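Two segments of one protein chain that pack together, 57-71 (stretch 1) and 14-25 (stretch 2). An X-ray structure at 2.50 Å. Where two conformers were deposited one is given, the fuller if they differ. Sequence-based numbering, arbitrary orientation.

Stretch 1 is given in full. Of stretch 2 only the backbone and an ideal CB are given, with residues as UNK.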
# COMPACT_ATOMS: atom_id res chain seq x y z
N PRO A 57 11.84 10.88 -11.53
CA PRO A 57 11.75 10.21 -10.25
C PRO A 57 12.37 11.03 -9.12
O PRO A 57 13.21 11.88 -9.34
CB PRO A 57 12.54 8.91 -10.47
CG PRO A 57 13.43 9.18 -11.54
CD PRO A 57 12.77 10.20 -12.45
N ILE A 58 11.91 10.75 -7.92
CA ILE A 58 12.39 11.35 -6.71
C ILE A 58 13.19 10.28 -5.95
O ILE A 58 12.63 9.33 -5.42
CB ILE A 58 11.19 11.75 -5.81
CG1 ILE A 58 10.37 12.90 -6.42
CG2 ILE A 58 11.66 12.16 -4.45
CD1 ILE A 58 8.94 13.01 -5.77
N ASN A 59 14.50 10.43 -5.89
CA ASN A 59 15.31 9.54 -5.08
C ASN A 59 15.62 10.33 -3.79
O ASN A 59 16.69 10.95 -3.67
CB ASN A 59 16.52 9.09 -5.91
CG ASN A 59 17.56 8.32 -5.13
OD1 ASN A 59 17.26 7.69 -4.12
ND2 ASN A 59 18.82 8.36 -5.62
N ARG A 60 14.72 10.15 -2.80
CA ARG A 60 14.55 11.09 -1.69
C ARG A 60 13.59 10.50 -0.62
O ARG A 60 12.52 11.07 -0.35
CB ARG A 60 13.97 12.39 -2.27
CG ARG A 60 14.62 13.67 -1.82
CD ARG A 60 14.72 14.69 -2.96
NE ARG A 60 14.62 16.05 -2.44
CZ ARG A 60 15.53 16.64 -1.67
NH1 ARG A 60 16.65 16.01 -1.30
NH2 ARG A 60 15.32 17.87 -1.25
N PRO A 61 13.97 9.36 0.01
CA PRO A 61 12.97 8.65 0.80
C PRO A 61 12.32 9.50 1.90
O PRO A 61 11.15 9.34 2.16
CB PRO A 61 13.74 7.46 1.39
CG PRO A 61 15.06 7.42 0.70
CD PRO A 61 15.30 8.72 0.04
N ALA A 62 13.06 10.43 2.50
CA ALA A 62 12.48 11.33 3.51
C ALA A 62 11.23 12.07 2.99
O ALA A 62 10.22 12.17 3.68
CB ALA A 62 13.56 12.33 4.07
N MSE A 63 11.30 12.58 1.77
CA MSE A 63 10.25 13.40 1.23
C MSE A 63 9.11 12.50 0.79
O MSE A 63 7.92 12.84 0.92
CB MSE A 63 10.75 14.17 0.04
CG MSE A 63 9.69 15.04 -0.60
SE MSE A 63 10.48 15.97 -2.07
CE MSE A 63 11.93 16.80 -1.05
N VAL A 64 9.48 11.34 0.26
CA VAL A 64 8.45 10.39 -0.09
C VAL A 64 7.66 9.99 1.18
O VAL A 64 6.45 9.78 1.11
CB VAL A 64 9.04 9.17 -0.85
CG1 VAL A 64 8.01 8.10 -0.97
CG2 VAL A 64 9.56 9.60 -2.23
N ARG A 65 8.32 9.88 2.33
CA ARG A 65 7.63 9.51 3.58
C ARG A 65 6.71 10.62 4.04
O ARG A 65 5.59 10.39 4.49
CB ARG A 65 8.63 9.26 4.68
CG ARG A 65 9.12 7.84 4.81
CD ARG A 65 10.07 7.71 6.01
NE ARG A 65 11.40 7.73 5.47
CZ ARG A 65 12.40 8.52 5.84
NH1 ARG A 65 12.30 9.38 6.85
NH2 ARG A 65 13.53 8.41 5.19
N LEU A 66 7.19 11.85 3.87
CA LEU A 66 6.48 13.04 4.26
C LEU A 66 5.18 13.18 3.46
O LEU A 66 4.11 13.32 4.04
CB LEU A 66 7.40 14.27 4.07
CG LEU A 66 7.00 15.60 4.70
CD1 LEU A 66 7.01 15.45 6.23
CD2 LEU A 66 7.94 16.76 4.25
N PHE A 67 5.27 13.11 2.13
CA PHE A 67 4.06 13.23 1.32
C PHE A 67 3.15 12.03 1.55
O PHE A 67 1.95 12.15 1.46
CB PHE A 67 4.36 13.35 -0.18
CG PHE A 67 4.84 14.69 -0.60
CD1 PHE A 67 4.08 15.81 -0.40
CD2 PHE A 67 6.06 14.83 -1.24
CE1 PHE A 67 4.52 17.05 -0.80
CE2 PHE A 67 6.51 16.07 -1.64
CZ PHE A 67 5.72 17.18 -1.41
N SER A 68 3.73 10.87 1.81
CA SER A 68 2.95 9.65 1.99
C SER A 68 2.12 9.75 3.26
O SER A 68 1.06 9.15 3.33
CB SER A 68 3.84 8.40 2.07
OG SER A 68 4.32 8.04 0.78
N SER A 69 2.61 10.50 4.25
CA SER A 69 1.86 10.71 5.49
C SER A 69 0.51 11.42 5.25
O SER A 69 -0.38 11.32 6.09
CB SER A 69 2.69 11.47 6.53
OG SER A 69 2.81 12.87 6.26
N ILE A 70 0.36 12.13 4.13
CA ILE A 70 -0.89 12.88 3.91
C ILE A 70 -1.71 12.32 2.74
O ILE A 70 -2.55 13.01 2.15
CB ILE A 70 -0.65 14.41 3.77
CG1 ILE A 70 0.36 14.72 2.64
CG2 ILE A 70 -0.24 14.96 5.14
CD1 ILE A 70 0.34 16.18 2.15
N LEU A 71 -1.46 11.05 2.41
CA LEU A 71 -2.24 10.37 1.41
C LEU A 71 -3.64 10.09 1.95
O LEU A 71 -3.82 9.68 3.12
CB LEU A 71 -1.58 9.06 1.04
CG LEU A 71 -0.54 9.10 -0.07
CD1 LEU A 71 0.25 7.84 -0.01
CD2 LEU A 71 -1.26 9.23 -1.42
N UNK A 14 5.48 24.86 -5.37
CA UNK A 14 6.05 23.68 -6.05
C UNK A 14 6.35 22.50 -5.15
O UNK A 14 5.88 22.44 -4.02
CB UNK A 14 7.34 24.08 -6.76
N UNK A 15 7.14 21.55 -5.64
CA UNK A 15 7.43 20.32 -4.90
C UNK A 15 8.09 20.56 -3.55
O UNK A 15 7.53 20.22 -2.49
CB UNK A 15 8.33 19.41 -5.74
N UNK A 16 9.28 21.14 -3.58
CA UNK A 16 10.08 21.40 -2.40
C UNK A 16 9.43 22.40 -1.45
O UNK A 16 9.53 22.25 -0.23
CB UNK A 16 11.46 21.91 -2.82
N UNK A 17 8.77 23.43 -2.00
CA UNK A 17 8.13 24.42 -1.15
C UNK A 17 7.01 23.73 -0.38
O UNK A 17 6.85 23.94 0.81
CB UNK A 17 7.60 25.60 -1.97
N UNK A 18 6.28 22.86 -1.06
CA UNK A 18 5.16 22.18 -0.44
C UNK A 18 5.62 21.26 0.66
O UNK A 18 4.99 21.20 1.71
CB UNK A 18 4.36 21.39 -1.48
N UNK A 19 6.72 20.55 0.41
CA UNK A 19 7.34 19.68 1.41
C UNK A 19 7.81 20.46 2.67
O UNK A 19 7.78 19.94 3.79
CB UNK A 19 8.53 18.95 0.78
N UNK A 20 8.24 21.70 2.49
CA UNK A 20 8.66 22.53 3.59
C UNK A 20 7.46 22.99 4.42
O UNK A 20 7.57 23.18 5.62
CB UNK A 20 9.45 23.73 3.07
N UNK A 21 6.30 23.14 3.78
CA UNK A 21 5.05 23.51 4.50
C UNK A 21 4.48 22.36 5.35
O UNK A 21 3.79 22.62 6.33
CB UNK A 21 3.99 23.96 3.49
N UNK A 22 4.77 21.11 4.99
CA UNK A 22 4.29 19.97 5.77
C UNK A 22 5.24 19.68 6.94
O UNK A 22 6.46 19.81 6.84
CB UNK A 22 4.15 18.73 4.88
N UNK A 23 4.68 19.30 8.08
CA UNK A 23 5.47 18.60 9.10
C UNK A 23 4.64 17.41 9.55
O UNK A 23 3.41 17.49 9.64
CB UNK A 23 5.83 19.51 10.28
N UNK A 24 5.30 16.30 9.78
CA UNK A 24 4.61 15.11 10.17
C UNK A 24 5.49 14.35 11.12
O UNK A 24 6.68 14.18 10.88
CB UNK A 24 4.23 14.26 8.96
N UNK A 25 4.91 13.88 12.22
CA UNK A 25 5.60 12.90 13.05
C UNK A 25 5.09 11.52 12.64
O UNK A 25 5.47 10.52 13.25
CB UNK A 25 5.37 13.16 14.54

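Position 14 precedes a helix, at phi/psi -93/-165, and its ideal CB has no stretch 1 atom within 5.5 Å. An N-cap residue such as Ser, Asp or Gly would suit. It is Gly14, whose O accepts the first helical hydrogen bond.

At position 15 CA-to-CB points sideways, with the ideal CB 5.5 Å from Met63 SE. A long apolar chain could turn inward among Met63, Phe67 and Ile58; Leu, Met or Ile are plausible. Leu15 (chi1 t, chi2 p) does this: CD1 lies 3.6 Å from Phe67 CE2, CG 4.1 Å from Met63 SE, and CD2 4.3 Å from Ile58 CD1.

Position 16 also points sideways, its ideal CB 5.4 Å from Met63 CE. The neighbouring Arg60 guanidinium would tolerate an acidic or a flexible apolar chain. Leu16 takes the apolar option: CD1 is 3.5 Å from Met63 CE and lies at the guanidinium edge, 4.2 Å from Arg60 NH2.

Position 17 has nothing within 5.5 Å, so many residues would fit; it is Ala17.

At position 18 CA-to-CB points sideways, and the ideal CB is 4.4 Å from Phe67 CE1; a small residue suits, though a longer one whose end turned clear of the ring is not excluded. Ser18 sets CB at the ring edge, while its OG donates to Gly14 O at 2.6 Å.

At position 19 CA-to-CB points toward stretch 1, and the ideal CB is already 4.0 Å from Phe67 CZ, 4.1 Å from Leu66 CD2 and 4.3 Å from Met63 CG. Ala is favoured, Gly or Ser possible. Ala19 fills the place, its CB 3.9 Å from Phe67 CZ; Leu66 CD2 also approaches Ala19 O, at 3.2 Å.

Position 20 points away and position 21 sideways; polar or small residues serve. They are Arg20 and Ala21.

Position 22 leaves helical phi/psi (-84/142) yet points toward stretch 1, its ideal CB 4.2 Å from Leu66 CG. The apolar surroundings invite Ile, Val or Leu. Ile22 sends CD1 to 3.6 Å from Phe67 CE1 and 3.9 Å from Ile70 CD1, with CG2 4.1 Å from Leu66 CD1.

Position 23 points away, suiting a polar chain: Lys23, whose NZ weakly bonds Ile22 O.

Position 24 points toward stretch 1. With the ideal CB 3.3 Å from Ser69 OG and 4.1 Å from Leu66 CD1, a small residue such as Ser, Ala or Gly fits readily. Ser24 places OG 3.3 Å from Leu66 CD1.

Position 25 points away, so most polar residues would do; it is Lys25.

Stretch 2 14-25: GLLASARAIKSK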
# COMPACT_ATOMS: atom_id res chain seq x y z
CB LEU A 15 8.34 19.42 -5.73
CG LEU A 15 8.61 18.06 -5.12
CD1 LEU A 15 7.28 17.39 -4.90
CD2 LEU A 15 9.53 17.24 -6.02
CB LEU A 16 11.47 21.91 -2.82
CG LEU A 16 12.56 20.85 -3.07
CD1 LEU A 16 11.99 19.43 -3.30
CD2 LEU A 16 13.51 21.26 -4.18
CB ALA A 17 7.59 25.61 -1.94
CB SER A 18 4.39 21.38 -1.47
OG SER A 18 3.87 22.26 -2.42
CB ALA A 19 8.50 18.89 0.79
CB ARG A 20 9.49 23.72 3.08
CG ARG A 20 10.93 23.33 2.68
CD ARG A 20 11.82 24.55 2.43
NE ARG A 20 11.39 25.42 1.31
CZ ARG A 20 11.77 25.28 0.03
NH1 ARG A 20 12.61 24.31 -0.33
NH2 ARG A 20 11.34 26.15 -0.89
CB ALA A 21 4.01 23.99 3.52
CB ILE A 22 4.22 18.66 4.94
CG1 ILE A 22 3.51 18.86 3.61
CG2 ILE A 22 3.49 17.55 5.71
CD1 ILE A 22 3.82 17.78 2.64
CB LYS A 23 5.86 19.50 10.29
CG LYS A 23 6.88 20.63 9.97
CD LYS A 23 8.29 20.11 9.79
CE LYS A 23 9.23 21.23 9.37
NZ LYS A 23 8.97 21.69 7.99
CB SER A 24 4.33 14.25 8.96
OG SER A 24 5.52 13.63 8.52
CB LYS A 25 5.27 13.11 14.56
CG LYS A 25 6.10 14.19 15.30
CD LYS A 25 5.28 14.95 16.39
CE LYS A 25 6.09 15.26 17.67
NZ LYS A 25 5.95 14.12 18.65
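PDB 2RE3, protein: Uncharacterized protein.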